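Local coordinates for protein carbonic anhydrase (PDB 5SWC) that catalyses the reversible, zinc-dependent hydration of carbon dioxide and supplies CO2 to RuBisCO inside the carboxysome, at residues I53-S59 and L76-A82; M100-V105 and Y184-R190; V114-S118 and I202-E206; L178-Q182 and A229-D234. All coordinates share one frame; numbering follows the deposited sequence.

Interaction 1 of 4, residues I53-S59 and L76-A82; sequences ILFICCS and LFVIRNA. With ZN (zinc ion), chain G.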
loop_
_atom_site.group_PDB
_atom_site.type_symbol
_atom_site.label_atom_id
_atom_site.label_comp_id
_atom_site.label_asym_id
_atom_site.label_seq_id
_atom_site.Cartn_x
_atom_site.Cartn_y
_atom_site.Cartn_z
ATOM N N ILE A 53 -28.367 12.483 -8.582
ATOM C CA ILE A 53 -28.014 12.235 -7.181
ATOM C C ILE A 53 -27.099 11.036 -7.037
ATOM O O ILE A 53 -27.334 9.982 -7.650
ATOM C CB ILE A 53 -29.274 12.029 -6.322
ATOM C CG1 ILE A 53 -30.173 13.268 -6.455
ATOM C CG2 ILE A 53 -28.896 11.695 -4.858
ATOM C CD1 ILE A 53 -31.409 13.217 -5.729
ATOM N N LEU A 54 -26.003 11.183 -6.258
ATOM C CA LEU A 54 -25.149 10.097 -5.832
ATOM C C LEU A 54 -25.581 9.695 -4.426
ATOM O O LEU A 54 -25.590 10.522 -3.503
ATOM C CB LEU A 54 -23.683 10.523 -5.802
ATOM C CG LEU A 54 -22.714 9.576 -5.079
ATOM C CD1 LEU A 54 -22.669 8.184 -5.667
ATOM C CD2 LEU A 54 -21.275 10.175 -5.041
ATOM N N PHE A 55 -26.077 8.470 -4.309
ATOM C CA PHE A 55 -26.655 7.982 -3.045
ATOM C C PHE A 55 -25.769 6.882 -2.523
ATOM O O PHE A 55 -25.588 5.857 -3.159
ATOM C CB PHE A 55 -28.103 7.467 -3.303
ATOM C CG PHE A 55 -28.971 7.412 -2.103
ATOM C CD1 PHE A 55 -28.937 6.322 -1.253
ATOM C CD2 PHE A 55 -29.855 8.425 -1.853
ATOM C CE1 PHE A 55 -29.758 6.295 -0.131
ATOM C CE2 PHE A 55 -30.679 8.392 -0.721
ATOM C CZ PHE A 55 -30.601 7.307 0.112
ATOM N N ILE A 56 -25.177 7.098 -1.353
ATOM C CA ILE A 56 -24.257 6.167 -0.717
ATOM C C ILE A 56 -24.987 5.555 0.443
ATOM O O ILE A 56 -25.458 6.298 1.333
ATOM C CB ILE A 56 -22.991 6.905 -0.224
ATOM C CG1 ILE A 56 -22.261 7.551 -1.375
ATOM C CG2 ILE A 56 -22.103 5.972 0.590
ATOM C CD1 ILE A 56 -21.390 8.743 -1.006
ATOM N N CYS A 57 -25.140 4.240 0.479
ATOM C CA CYS A 57 -25.869 3.636 1.567
ATOM C C CYS A 57 -25.340 2.264 1.916
ATOM O O CYS A 57 -24.396 1.773 1.294
ATOM C CB CYS A 57 -27.355 3.611 1.224
ATOM S SG CYS A 57 -27.881 2.455 -0.015
ATOM N N CYS A 58 -25.892 1.647 2.931
ATOM C CA CYS A 58 -25.401 0.357 3.359
ATOM C C CYS A 58 -25.875 -0.767 2.486
ATOM O O CYS A 58 -26.963 -0.730 1.911
ATOM C CB CYS A 58 -25.811 0.123 4.823
ATOM S SG CYS A 58 -25.017 -1.317 5.638
ATOM N N SER A 59 -25.079 -1.818 2.429
ATOM C CA SER A 59 -25.437 -3.085 1.763
ATOM C C SER A 59 -26.585 -3.815 2.414
ATOM O O SER A 59 -27.204 -4.679 1.814
ATOM C CB SER A 59 -24.230 -4.006 1.735
ATOM O OG SER A 59 -23.169 -3.485 0.980
ATOM N N LEU A 76 -30.957 7.638 -9.394
ATOM C CA LEU A 76 -29.957 7.505 -8.315
ATOM C C LEU A 76 -28.810 6.649 -8.771
ATOM O O LEU A 76 -28.999 5.473 -9.120
ATOM C CB LEU A 76 -30.573 6.834 -7.083
ATOM C CG LEU A 76 -31.817 7.499 -6.466
ATOM C CD1 LEU A 76 -32.160 6.767 -5.170
ATOM C CD2 LEU A 76 -31.606 8.970 -6.199
ATOM N N PHE A 77 -27.612 7.224 -8.746
ATOM C CA PHE A 77 -26.368 6.454 -8.953
ATOM C C PHE A 77 -25.959 6.020 -7.553
ATOM O O PHE A 77 -25.833 6.877 -6.670
ATOM C CB PHE A 77 -25.331 7.359 -9.593
ATOM C CG PHE A 77 -24.033 6.697 -9.931
ATOM C CD1 PHE A 77 -23.798 6.187 -11.194
ATOM C CD2 PHE A 77 -23.000 6.638 -8.997
ATOM C CE1 PHE A 77 -22.567 5.602 -11.500
ATOM C CE2 PHE A 77 -21.738 6.054 -9.348
ATOM C CZ PHE A 77 -21.557 5.571 -10.569
ATOM N N VAL A 78 -25.776 4.737 -7.308
ATOM C CA VAL A 78 -25.769 4.206 -5.946
ATOM C C VAL A 78 -24.460 3.473 -5.627
ATOM O O VAL A 78 -24.032 2.588 -6.387
ATOM C CB VAL A 78 -26.944 3.261 -5.711
ATOM C CG1 VAL A 78 -26.900 2.706 -4.320
ATOM C CG2 VAL A 78 -28.273 3.989 -5.952
ATOM N N ILE A 79 -23.839 3.804 -4.505
ATOM C CA ILE A 79 -22.733 3.074 -3.918
ATOM C C ILE A 79 -23.248 2.346 -2.705
ATOM O O ILE A 79 -23.890 2.982 -1.864
ATOM C CB ILE A 79 -21.612 4.044 -3.505
ATOM C CG1 ILE A 79 -20.975 4.699 -4.745
ATOM C CG2 ILE A 79 -20.599 3.367 -2.609
ATOM C CD1 ILE A 79 -20.003 5.817 -4.426
ATOM N N ARG A 80 -23.001 1.039 -2.586
ATOM C CA ARG A 80 -23.375 0.321 -1.376
ATOM C C ARG A 80 -22.274 -0.546 -0.867
ATOM O O ARG A 80 -21.689 -1.328 -1.621
ATOM C CB ARG A 80 -24.603 -0.586 -1.622
ATOM C CG ARG A 80 -25.809 0.206 -2.079
ATOM C CD ARG A 80 -27.091 -0.578 -2.241
ATOM N NE ARG A 80 -27.582 -1.034 -0.951
ATOM C CZ ARG A 80 -28.722 -1.703 -0.771
ATOM N NH1 ARG A 80 -29.545 -1.958 -1.776
ATOM N NH2 ARG A 80 -29.009 -2.136 0.448
ATOM N N ASN A 81 -21.967 -0.386 0.414
ATOM C CA ASN A 81 -20.984 -1.187 1.131
ATOM C C ASN A 81 -21.439 -1.374 2.562
ATOM O O ASN A 81 -22.479 -0.796 2.959
ATOM C CB ASN A 81 -19.578 -0.574 1.022
ATOM C CG ASN A 81 -19.500 0.789 1.615
ATOM O OD1 ASN A 81 -20.080 1.066 2.638
ATOM N ND2 ASN A 81 -18.764 1.656 0.974
ATOM N N ALA A 82 -20.710 -2.162 3.351
ATOM C CA ALA A 82 -21.144 -2.436 4.729
ATOM C C ALA A 82 -20.790 -1.234 5.579
ATOM O O ALA A 82 -19.638 -0.914 5.847
ATOM C CB ALA A 82 -20.490 -3.700 5.254
HETATM ZN ZN ZN G . -25.804 -1.204 7.782
HETATM O O HOH W 1 -26.271 -3.134 8.420
#
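Ile53 pairs with Leu76, and parallel bridges continue in register to Cys58 with Asn81. Phe55 makes both its backbone bonds to strand 76-81, its N donating to Phe77 O at 2.9 Å and its O accepting from Ile79 N. The regular pattern fades at the end: the bond from Asn81 N to Cys57 O is weak at 3.4 Å, and Ser59 N meets Asn81 O from 57° above the carbonyl plane, as the side chains of Cys58 and Asn81 diverge.

The polar side-chain contact is side-on. Arg80, bent at chi3 (68°), brings NE and NH2 each to 2.9 Å from Cys58 O, which lies near the guanidinium plane. A leucine here would probably leave that buried carbonyl without either donor and the zinc-binding turn less fixed. Cys58 SG itself binds zinc at 2.3 Å.

Among apolar contacts, Leu54 CD1 sits in plane at the edge of the Phe77 ring, 3.7 Å from CD2, and also touches Ile79. Facing the other way, Ile53 and Leu76 lie side by side.

Helix 95-106 packs over Leu54, Phe77 and Ile79, helix 65-69 over Phe55 and Leu76 as the beta-alpha-beta crossover, and strand 111-117 flanks strand 53-58.

Interaction 2 of 4, residues M100-V105 and Y184-R190; sequences MEYALV and YPAIHSR. With FMT (formic acid), chain K.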
loop_
_atom_site.group_PDB
_atom_site.type_symbol
_atom_site.label_atom_id
_atom_site.label_comp_id
_atom_site.label_asym_id
_atom_site.label_seq_id
_atom_site.Cartn_x
_atom_site.Cartn_y
_atom_site.Cartn_z
ATOM N N MET A 100 -17.560 7.446 -6.904
ATOM C CA MET A 100 -17.903 8.843 -6.648
ATOM C C MET A 100 -17.301 9.721 -7.742
ATOM O O MET A 100 -17.969 10.609 -8.277
ATOM C CB MET A 100 -17.415 9.254 -5.239
ATOM C CG MET A 100 -17.586 10.724 -4.867
ATOM S SD MET A 100 -16.401 11.852 -5.686
ATOM C CE MET A 100 -14.867 11.318 -4.925
ATOM N N GLU A 101 -16.048 9.469 -8.114
ATOM C CA GLU A 101 -15.406 10.264 -9.152
ATOM C C GLU A 101 -16.141 10.140 -10.482
ATOM O O GLU A 101 -16.364 11.123 -11.191
ATOM C CB GLU A 101 -13.959 9.823 -9.333
ATOM C CG GLU A 101 -13.196 10.694 -10.314
ATOM C CD GLU A 101 -11.804 10.199 -10.499
ATOM O OE1 GLU A 101 -11.685 9.186 -11.174
ATOM O OE2 GLU A 101 -10.847 10.789 -9.947
ATOM N N TYR A 102 -16.542 8.923 -10.811
ATOM C CA TYR A 102 -17.328 8.751 -12.050
ATOM C C TYR A 102 -18.617 9.561 -12.013
ATOM O O TYR A 102 -18.956 10.253 -12.977
ATOM C CB TYR A 102 -17.598 7.269 -12.297
ATOM C CG TYR A 102 -18.174 7.000 -13.660
ATOM C CD1 TYR A 102 -17.369 7.001 -14.791
ATOM C CD2 TYR A 102 -19.525 6.820 -13.831
ATOM C CE1 TYR A 102 -17.919 6.795 -16.061
ATOM C CE2 TYR A 102 -20.056 6.596 -15.073
ATOM C CZ TYR A 102 -19.269 6.582 -16.177
ATOM O OH TYR A 102 -19.853 6.387 -17.430
ATOM N N ALA A 103 -19.312 9.477 -10.907
ATOM C CA ALA A 103 -20.582 10.201 -10.741
ATOM C C ALA A 103 -20.416 11.731 -10.891
ATOM O O ALA A 103 -21.203 12.414 -11.549
ATOM C CB ALA A 103 -21.179 9.843 -9.392
ATOM N N LEU A 104 -19.382 12.268 -10.253
ATOM C CA LEU A 104 -19.176 13.709 -10.271
ATOM C C LEU A 104 -18.565 14.200 -11.562
ATOM O O LEU A 104 -18.989 15.227 -12.101
ATOM C CB LEU A 104 -18.287 14.121 -9.093
ATOM C CG LEU A 104 -19.030 14.585 -7.851
ATOM C CD1 LEU A 104 -19.675 13.382 -7.218
ATOM C CD2 LEU A 104 -18.078 15.251 -6.873
ATOM N N VAL A 105 -17.585 13.478 -12.098
ATOM C CA VAL A 105 -16.821 13.962 -13.228
ATOM C C VAL A 105 -17.413 13.532 -14.572
ATOM O O VAL A 105 -17.541 14.343 -15.487
ATOM C CB VAL A 105 -15.352 13.524 -13.122
ATOM C CG1 VAL A 105 -14.592 14.016 -14.326
ATOM C CG2 VAL A 105 -14.754 14.101 -11.836
ATOM N N TYR A 184 -11.677 14.630 -1.108
ATOM C CA TYR A 184 -11.480 14.236 -2.495
ATOM C C TYR A 184 -11.367 15.469 -3.427
ATOM O O TYR A 184 -12.149 16.405 -3.281
ATOM C CB TYR A 184 -12.632 13.370 -2.972
ATOM C CG TYR A 184 -12.568 11.937 -2.449
ATOM C CD1 TYR A 184 -12.943 11.665 -1.164
ATOM C CD2 TYR A 184 -12.036 10.894 -3.212
ATOM C CE1 TYR A 184 -12.847 10.371 -0.663
ATOM C CE2 TYR A 184 -11.950 9.626 -2.719
ATOM C CZ TYR A 184 -12.342 9.380 -1.450
ATOM O OH TYR A 184 -12.248 8.063 -1.024
ATOM N N PRO A 185 -10.435 15.440 -4.367
ATOM C CA PRO A 185 -10.255 16.583 -5.253
ATOM C C PRO A 185 -11.507 17.076 -5.981
ATOM O O PRO A 185 -11.739 18.297 -6.025
ATOM C CB PRO A 185 -9.188 16.125 -6.225
ATOM C CG PRO A 185 -8.382 15.111 -5.391
ATOM C CD PRO A 185 -9.390 14.426 -4.572
ATOM N N ALA A 186 -12.292 16.167 -6.534
ATOM C CA ALA A 186 -13.446 16.586 -7.313
ATOM C C ALA A 186 -14.452 17.267 -6.409
ATOM O O ALA A 186 -15.121 18.238 -6.863
ATOM C CB ALA A 186 -14.080 15.386 -7.976
ATOM N N ILE A 187 -14.601 16.785 -5.181
ATOM C CA ILE A 187 -15.534 17.384 -4.247
ATOM C C ILE A 187 -15.026 18.739 -3.785
ATOM O O ILE A 187 -15.752 19.718 -3.812
ATOM C CB ILE A 187 -15.757 16.438 -3.113
ATOM C CG1 ILE A 187 -16.566 15.255 -3.676
ATOM C CG2 ILE A 187 -16.507 17.090 -1.985
ATOM C CD1 ILE A 187 -16.950 14.209 -2.714
ATOM N N HIS A 188 -13.739 18.806 -3.442
ATOM C CA HIS A 188 -13.181 20.034 -2.934
ATOM C C HIS A 188 -13.272 21.142 -3.961
ATOM O O HIS A 188 -13.624 22.277 -3.611
ATOM C CB HIS A 188 -11.736 19.732 -2.560
ATOM C CG HIS A 188 -11.031 20.855 -1.868
ATOM N ND1 HIS A 188 -11.471 21.375 -0.667
ATOM C CD2 HIS A 188 -9.913 21.536 -2.193
ATOM C CE1 HIS A 188 -10.629 22.331 -0.287
ATOM N NE2 HIS A 188 -9.685 22.450 -1.191
ATOM N N SER A 189 -12.976 20.842 -5.217
ATOM C CA SER A 189 -13.018 21.854 -6.243
ATOM C C SER A 189 -14.449 22.359 -6.512
ATOM O O SER A 189 -14.694 23.536 -6.672
ATOM C CB SER A 189 -12.408 21.289 -7.499
ATOM O OG SER A 189 -12.484 22.244 -8.518
ATOM N N ARG A 190 -15.389 21.425 -6.530
ATOM C CA ARG A 190 -16.792 21.760 -6.795
ATOM C C ARG A 190 -17.449 22.507 -5.649
ATOM O O ARG A 190 -18.303 23.366 -5.877
ATOM C CB ARG A 190 -17.587 20.500 -7.144
ATOM C CG ARG A 190 -17.302 20.035 -8.527
ATOM C CD ARG A 190 -17.838 18.663 -8.835
ATOM N NE ARG A 190 -17.551 18.303 -10.216
ATOM C CZ ARG A 190 -16.364 17.942 -10.691
ATOM N NH1 ARG A 190 -15.278 17.880 -9.902
ATOM N NH2 ARG A 190 -16.269 17.652 -11.971
HETATM C C FMT K . -11.661 12.475 -7.261
HETATM O O1 FMT K . -11.904 13.339 -6.445
HETATM O O2 FMT K . -11.287 12.739 -8.419
HETATM O O HOH W 2 -20.372 17.625 -10.408
#
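Leu104 and Arg190 meet both directly and through water 2, while a formic acid molecule, probably from the crystallisation liquor, lies between Glu101 and the start of helix 185-193; no direct hydrogen bond joins the segments. O1 of the formic acid accepts from Ala186 N at 2.9 Å, nearly straight at 170°. This N-H belongs to the first turn of helix 185-193, whose N-terminal end would probably favour an electron-rich oxygen at this place. The ligand's other oxygen, O2, lies 2.5 Å from Glu101 OE2.

The apolar core centres on Leu104 CD2, which presses to 3.5 Å from Ile187 CG1, the two side chains crossing at about a right angle. The same methyl reaches Ala186 CB and Arg190 CD. Met100, bent at chi2 and chi3, places SD 3.8 Å from Ile187 CD1 and its CE against the Tyr184 ring, although Met100 has a second conformer and this detail is less certain.

Arg190 slides past Leu104 in the opposite direction, extended from CG to NE, and then turns at chi4 (75°). That turn sets NH1 3.1 Å from Ala186 O, which lies in the guanidinium plane and is also bonded by Arg190 N from the opposite face. Water 2 donates to Leu104 O and accepts a weak bond from Arg190 NE. With alanine in place of Arg190, a gap would probably open beside Leu104 CD2 and the water would lose its second partner.

Helix axes 10.2 Å apart at 35°, with Leu104 and Ile187 both resting on Ile112 of strand 111-117, describe neighbouring helices layered on one face of the mixed sheet, over its parallel strands, in this alpha/beta fold.

Interaction 3 of 4, residues V114-S118 and I202-E206; sequences VCGHS and IYRIE. With ZN (zinc ion), chain G.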
loop_
_atom_site.group_PDB
_atom_site.type_symbol
_atom_site.label_atom_id
_atom_site.label_comp_id
_atom_site.label_asym_id
_atom_site.label_seq_id
_atom_site.Cartn_x
_atom_site.Cartn_y
_atom_site.Cartn_z
ATOM N N VAL A 114 -25.061 10.746 1.879
ATOM C CA VAL A 114 -24.555 9.631 2.661
ATOM C C VAL A 114 -25.704 9.212 3.566
ATOM O O VAL A 114 -26.126 9.988 4.435
ATOM C CB VAL A 114 -23.339 9.986 3.531
ATOM C CG1 VAL A 114 -22.904 8.785 4.332
ATOM C CG2 VAL A 114 -22.192 10.511 2.668
ATOM N N CYS A 115 -26.240 8.011 3.367
ATOM C CA CYS A 115 -27.371 7.510 4.100
ATOM C C CYS A 115 -26.948 6.311 4.951
ATOM O O CYS A 115 -26.569 5.252 4.440
ATOM C CB CYS A 115 -28.468 7.131 3.109
ATOM S SG CYS A 115 -29.968 6.513 3.895
ATOM N N GLY A 116 -27.021 6.476 6.249
ATOM C CA GLY A 116 -26.912 5.394 7.207
ATOM C C GLY A 116 -28.287 4.941 7.633
ATOM O O GLY A 116 -29.272 5.460 7.180
ATOM N N HIS A 117 -28.328 3.965 8.515
ATOM C CA HIS A 117 -29.613 3.427 8.938
ATOM C C HIS A 117 -29.550 2.784 10.308
ATOM O O HIS A 117 -28.493 2.336 10.769
ATOM C CB HIS A 117 -30.111 2.389 7.903
ATOM C CG HIS A 117 -29.293 1.137 7.928
ATOM N ND1 HIS A 117 -29.612 0.093 8.767
ATOM C CD2 HIS A 117 -28.083 0.836 7.388
ATOM C CE1 HIS A 117 -28.669 -0.831 8.692
ATOM N NE2 HIS A 117 -27.704 -0.406 7.869
ATOM N N SER A 118 -30.709 2.674 10.921
ATOM C CA SER A 118 -30.823 2.115 12.262
ATOM C C SER A 118 -30.416 0.651 12.258
ATOM O O SER A 118 -30.641 -0.091 11.281
ATOM C CB SER A 118 -32.194 2.335 12.825
ATOM O OG SER A 118 -33.185 1.744 11.996
ATOM N N ILE A 202 -30.161 9.669 8.011
ATOM C CA ILE A 202 -30.321 8.448 8.808
ATOM C C ILE A 202 -31.702 7.876 8.488
ATOM O O ILE A 202 -32.739 8.518 8.736
ATOM C CB ILE A 202 -30.268 8.711 10.307
ATOM C CG1 ILE A 202 -28.989 9.404 10.750
ATOM C CG2 ILE A 202 -30.478 7.402 11.085
ATOM C CD1 ILE A 202 -29.068 9.966 12.178
ATOM N N TYR A 203 -31.721 6.648 7.942
ATOM C CA TYR A 203 -32.988 5.950 7.667
ATOM C C TYR A 203 -33.343 5.086 8.872
ATOM O O TYR A 203 -32.627 4.160 9.243
ATOM C CB TYR A 203 -32.839 5.119 6.390
ATOM C CG TYR A 203 -33.946 4.121 6.133
ATOM C CD1 TYR A 203 -35.283 4.482 6.214
ATOM C CD2 TYR A 203 -33.654 2.836 5.750
ATOM C CE1 TYR A 203 -36.291 3.563 5.965
ATOM C CE2 TYR A 203 -34.646 1.900 5.513
ATOM C CZ TYR A 203 -35.960 2.280 5.616
ATOM O OH TYR A 203 -36.965 1.378 5.355
ATOM N N ARG A 204 -34.461 5.423 9.511
ATOM C CA ARG A 204 -34.980 4.699 10.678
ATOM C C ARG A 204 -35.971 3.663 10.179
ATOM O O ARG A 204 -37.107 3.988 9.780
ATOM C CB ARG A 204 -35.609 5.677 11.672
ATOM C CG ARG A 204 -34.618 6.680 12.100
ATOM C CD ARG A 204 -35.137 7.614 13.140
ATOM N NE ARG A 204 -35.223 6.938 14.425
ATOM C CZ ARG A 204 -36.216 7.098 15.288
ATOM N NH1 ARG A 204 -37.215 7.932 14.994
ATOM N NH2 ARG A 204 -36.198 6.456 16.464
ATOM N N ILE A 205 -35.545 2.411 10.197
ATOM C CA ILE A 205 -36.278 1.325 9.532
ATOM C C ILE A 205 -37.655 1.100 10.158
ATOM O O ILE A 205 -38.668 1.107 9.459
ATOM C CB ILE A 205 -35.457 0.036 9.598
ATOM C CG1 ILE A 205 -34.147 0.148 8.793
ATOM C CG2 ILE A 205 -36.294 -1.152 9.069
ATOM C CD1 ILE A 205 -33.213 -0.973 9.056
ATOM N N GLU A 206 -37.741 0.875 11.472
ATOM C CA GLU A 206 -39.023 0.606 12.125
ATOM C C GLU A 206 -39.987 1.780 12.045
ATOM O O GLU A 206 -41.194 1.595 11.919
ATOM C CB GLU A 206 -38.787 0.228 13.595
ATOM C CG GLU A 206 -40.067 -0.067 14.353
ATOM C CD GLU A 206 -39.859 -0.522 15.794
ATOM O OE1 GLU A 206 -38.713 -0.459 16.302
ATOM O OE2 GLU A 206 -40.861 -0.864 16.437
HETATM ZN ZN ZN G . -25.804 -1.204 7.782
HETATM O O HOH W 3 -35.541 1.380 13.375
HETATM O O HOH W 1 -26.271 -3.134 8.420
#
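His117 and Ile205 lie side by side, with ND1 3.8 Å from Ile205 CD1, and the far side of the same imidazole reaches the metal: NE2 binds zinc at 2.1 Å. Cys58 and Cys120 are the other protein ligands, and water 1, lying in the plane of the His117 ring, is the fourth.

In the second shell, His117 ND1 donates to Ser118 O at 2.7 Å. The bond is bent, 131° at the hydrogen, and the oxygen stands 30° out of the ring plane. The ring reaches both partners because CG sits between the backbone N and the carbonyl carbon (chi1 70°).

Further out, strand 202-204 holds the backbone that carries the histidine. Tyr203 N donates to Gly116 O at 2.8 Å, and Ser118 N returns a bond to Tyr203 O, so His117 is bracketed by parallel-strand bonds. Ser118 OG then accepts from Ile205 N at 3.0 Å and shares water 3 with Glu206 N, tying the two loops together just beyond the strand ends. Phe42 of the second subunit packs on Tyr203 and Ile205.

The chemistry follows from the histidine's two nitrogens: with the hydrogen on ND1 held by Ser118 O, NE2 is left to coordinate zinc, and the carbonyl is likely to strengthen it as a donor while limiting rotation of the ring.

Interaction 4 of 4, residues L178-Q182 and A229-D234; sequences LKNLQ and ALEPED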
loop_
_atom_site.group_PDB
_atom_site.type_symbol
_atom_site.label_atom_id
_atom_site.label_comp_id
_atom_site.label_asym_id
_atom_site.label_seq_id
_atom_site.Cartn_x
_atom_site.Cartn_y
_atom_site.Cartn_z
ATOM N N LEU A 178 -18.872 12.341 5.785
ATOM C CA LEU A 178 -18.942 13.669 5.179
ATOM C C LEU A 178 -17.618 14.393 5.276
ATOM O O LEU A 178 -17.224 15.087 4.347
ATOM C CB LEU A 178 -20.073 14.470 5.838
ATOM C CG LEU A 178 -21.449 13.944 5.448
ATOM C CD1 LEU A 178 -22.462 14.388 6.437
ATOM C CD2 LEU A 178 -21.850 14.366 4.063
ATOM N N LYS A 179 -16.900 14.257 6.385
ATOM C CA LYS A 179 -15.550 14.793 6.463
ATOM C C LYS A 179 -14.610 14.091 5.490
ATOM O O LYS A 179 -13.802 14.742 4.825
ATOM C CB LYS A 179 -15.002 14.687 7.889
ATOM C CG LYS A 179 -15.762 15.464 8.978
ATOM C CD LYS A 179 -15.778 16.935 8.700
ATOM C CE LYS A 179 -16.568 17.641 9.801
ATOM N NZ LYS A 179 -16.413 19.108 9.605
ATOM N N ASN A 180 -14.712 12.773 5.386
ATOM C CA ASN A 180 -13.896 12.035 4.441
ATOM C C ASN A 180 -14.129 12.474 3.004
ATOM O O ASN A 180 -13.176 12.644 2.214
ATOM C CB ASN A 180 -14.146 10.541 4.588
ATOM C CG ASN A 180 -13.681 9.978 5.933
ATOM O OD1 ASN A 180 -12.985 10.650 6.687
ATOM N ND2 ASN A 180 -14.044 8.725 6.220
ATOM N N LEU A 181 -15.404 12.638 2.622
ATOM C CA LEU A 181 -15.731 13.050 1.277
ATOM C C LEU A 181 -15.054 14.379 0.907
ATOM O O LEU A 181 -14.662 14.578 -0.251
ATOM C CB LEU A 181 -17.225 13.179 1.148
ATOM C CG LEU A 181 -17.931 11.876 0.895
ATOM C CD1 LEU A 181 -19.408 12.058 1.170
ATOM C CD2 LEU A 181 -17.776 11.429 -0.502
ATOM N N GLN A 182 -14.961 15.287 1.859
ATOM C CA GLN A 182 -14.434 16.613 1.598
ATOM C C GLN A 182 -12.939 16.629 1.329
ATOM O O GLN A 182 -12.377 17.667 1.007
ATOM C CB GLN A 182 -14.810 17.533 2.724
ATOM C CG GLN A 182 -16.320 17.818 2.648
ATOM C CD GLN A 182 -16.804 18.649 3.776
ATOM O OE1 GLN A 182 -16.606 19.836 3.806
ATOM N NE2 GLN A 182 -17.456 18.014 4.730
ATOM N N ALA A 229 -25.528 19.243 4.841
ATOM C CA ALA A 229 -24.751 18.789 5.970
ATOM C C ALA A 229 -23.483 19.567 6.227
ATOM O O ALA A 229 -22.754 19.230 7.175
ATOM C CB ALA A 229 -24.394 17.325 5.755
ATOM N N LEU A 230 -23.195 20.530 5.369
ATOM C CA LEU A 230 -21.957 21.286 5.488
ATOM C C LEU A 230 -21.989 22.181 6.717
ATOM O O LEU A 230 -22.946 22.893 6.952
ATOM C CB LEU A 230 -21.731 22.110 4.225
ATOM C CG LEU A 230 -21.588 21.316 2.925
ATOM C CD1 LEU A 230 -21.485 22.277 1.748
ATOM C CD2 LEU A 230 -20.380 20.414 2.987
ATOM N N GLU A 231 -20.922 22.152 7.505
ATOM C CA GLU A 231 -20.765 22.989 8.683
ATOM C C GLU A 231 -20.037 24.276 8.294
ATOM O O GLU A 231 -18.877 24.242 7.869
ATOM C CB GLU A 231 -19.988 22.216 9.751
ATOM C CG GLU A 231 -20.744 20.941 10.164
ATOM C CD GLU A 231 -20.007 20.071 11.174
ATOM O OE1 GLU A 231 -18.762 20.149 11.295
ATOM O OE2 GLU A 231 -20.682 19.269 11.870
ATOM N N PRO A 232 -20.675 25.434 8.475
ATOM C CA PRO A 232 -20.073 26.669 7.957
ATOM C C PRO A 232 -18.704 26.991 8.524
ATOM O O PRO A 232 -17.847 27.579 7.832
ATOM C CB PRO A 232 -21.056 27.753 8.412
ATOM C CG PRO A 232 -22.313 27.067 8.665
ATOM C CD PRO A 232 -22.026 25.650 9.054
ATOM N N GLU A 233 -18.462 26.603 9.769
ATOM C CA GLU A 233 -17.165 26.914 10.383
ATOM C C GLU A 233 -16.011 26.110 9.786
ATOM O O GLU A 233 -14.841 26.446 9.995
ATOM C CB GLU A 233 -17.213 26.712 11.901
ATOM C CG GLU A 233 -17.189 25.250 12.360
ATOM C CD GLU A 233 -18.552 24.587 12.367
ATOM O OE1 GLU A 233 -19.537 25.178 11.873
ATOM O OE2 GLU A 233 -18.632 23.452 12.881
ATOM N N ASP A 234 -16.325 25.054 9.043
ATOM C CA ASP A 234 -15.293 24.231 8.427
ATOM C C ASP A 234 -15.262 24.392 6.921
ATOM O O ASP A 234 -14.669 23.560 6.217
ATOM C CB ASP A 234 -15.504 22.757 8.796
ATOM C CG ASP A 234 -15.363 22.518 10.264
ATOM O OD1 ASP A 234 -14.567 23.241 10.903
ATOM O OD2 ASP A 234 -16.054 21.621 10.781
HETATM O O HOH W 4 -17.813 22.472 5.755
#
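Lys179 ties the C-terminal end of helix 162-181 to the loop after strand 219-221 through a salt-bridge network with Glu231 and Asp234, flanked by small apolar contacts. Its NZ lies 2.8 Å from Asp234 OD2, approaching the anti side of the carboxylate, 35° out of plane. The same ammonium group reaches Glu231 OE1 at 3.1 Å, this time from above the carboxylate plane. Bent at chi2 (-60°), the lysine chain crosses both acidic side chains at about a right angle. Those two acceptors, Glu231 OE1 and Asp234 OD2, are themselves only 3.1 Å apart, and the lysine's positive charge, close to both, is likely to offset their repulsion. Glu231 OE2 has a second partner in Tyr213.

Toward the interior, Leu178 CD1 touches Ala229 CB at 3.6 Å. Leu230 CD2 lies 3.9 Å from Gln182 OE1, beside the amide group. Gln182 NE2 is turned back to its own helix and donates to Leu178 O at 3.0 Å, well above the carbonyl plane. Water 4 bridges Glu231 O and, weakly, Gln182 OE1.

The network continues into the third subunit. Lys179 NZ also bonds Gln182 OE1 of that subunit, whose own Lys179 NZ bonds Gln182 OE1 and Asp234 O here. Such reciprocal pairing marks a two-fold interface, consistent with contacts between dimers in a hexamer built as a trimer of dimers.

Overall arrangement
Interactions 1 and 3 belong to one mixed sheet, their centres about 12 Å apart, and meet at the zinc, to which strands 53-58 and 111-117 each bring a ligand; Ile56 O and Cys115 N probably bond across them. Interaction 2 lies about 15 Å from interaction 1 by centres, where helix 95-106 packs on its strands. Interaction 4 adjoins interaction 2, about 14 Å away, because helices 162-181 and 185-193 follow each other. Along the chain, interaction 1 closes first, whereas interactions 2, 3 and 4 interleave. Interactions 1, 2 and 3 touch the second subunit, and 2 and 4 the third, so the metal-bearing sheet itself borders the second subunit, while interactions 2 and 4 face the third.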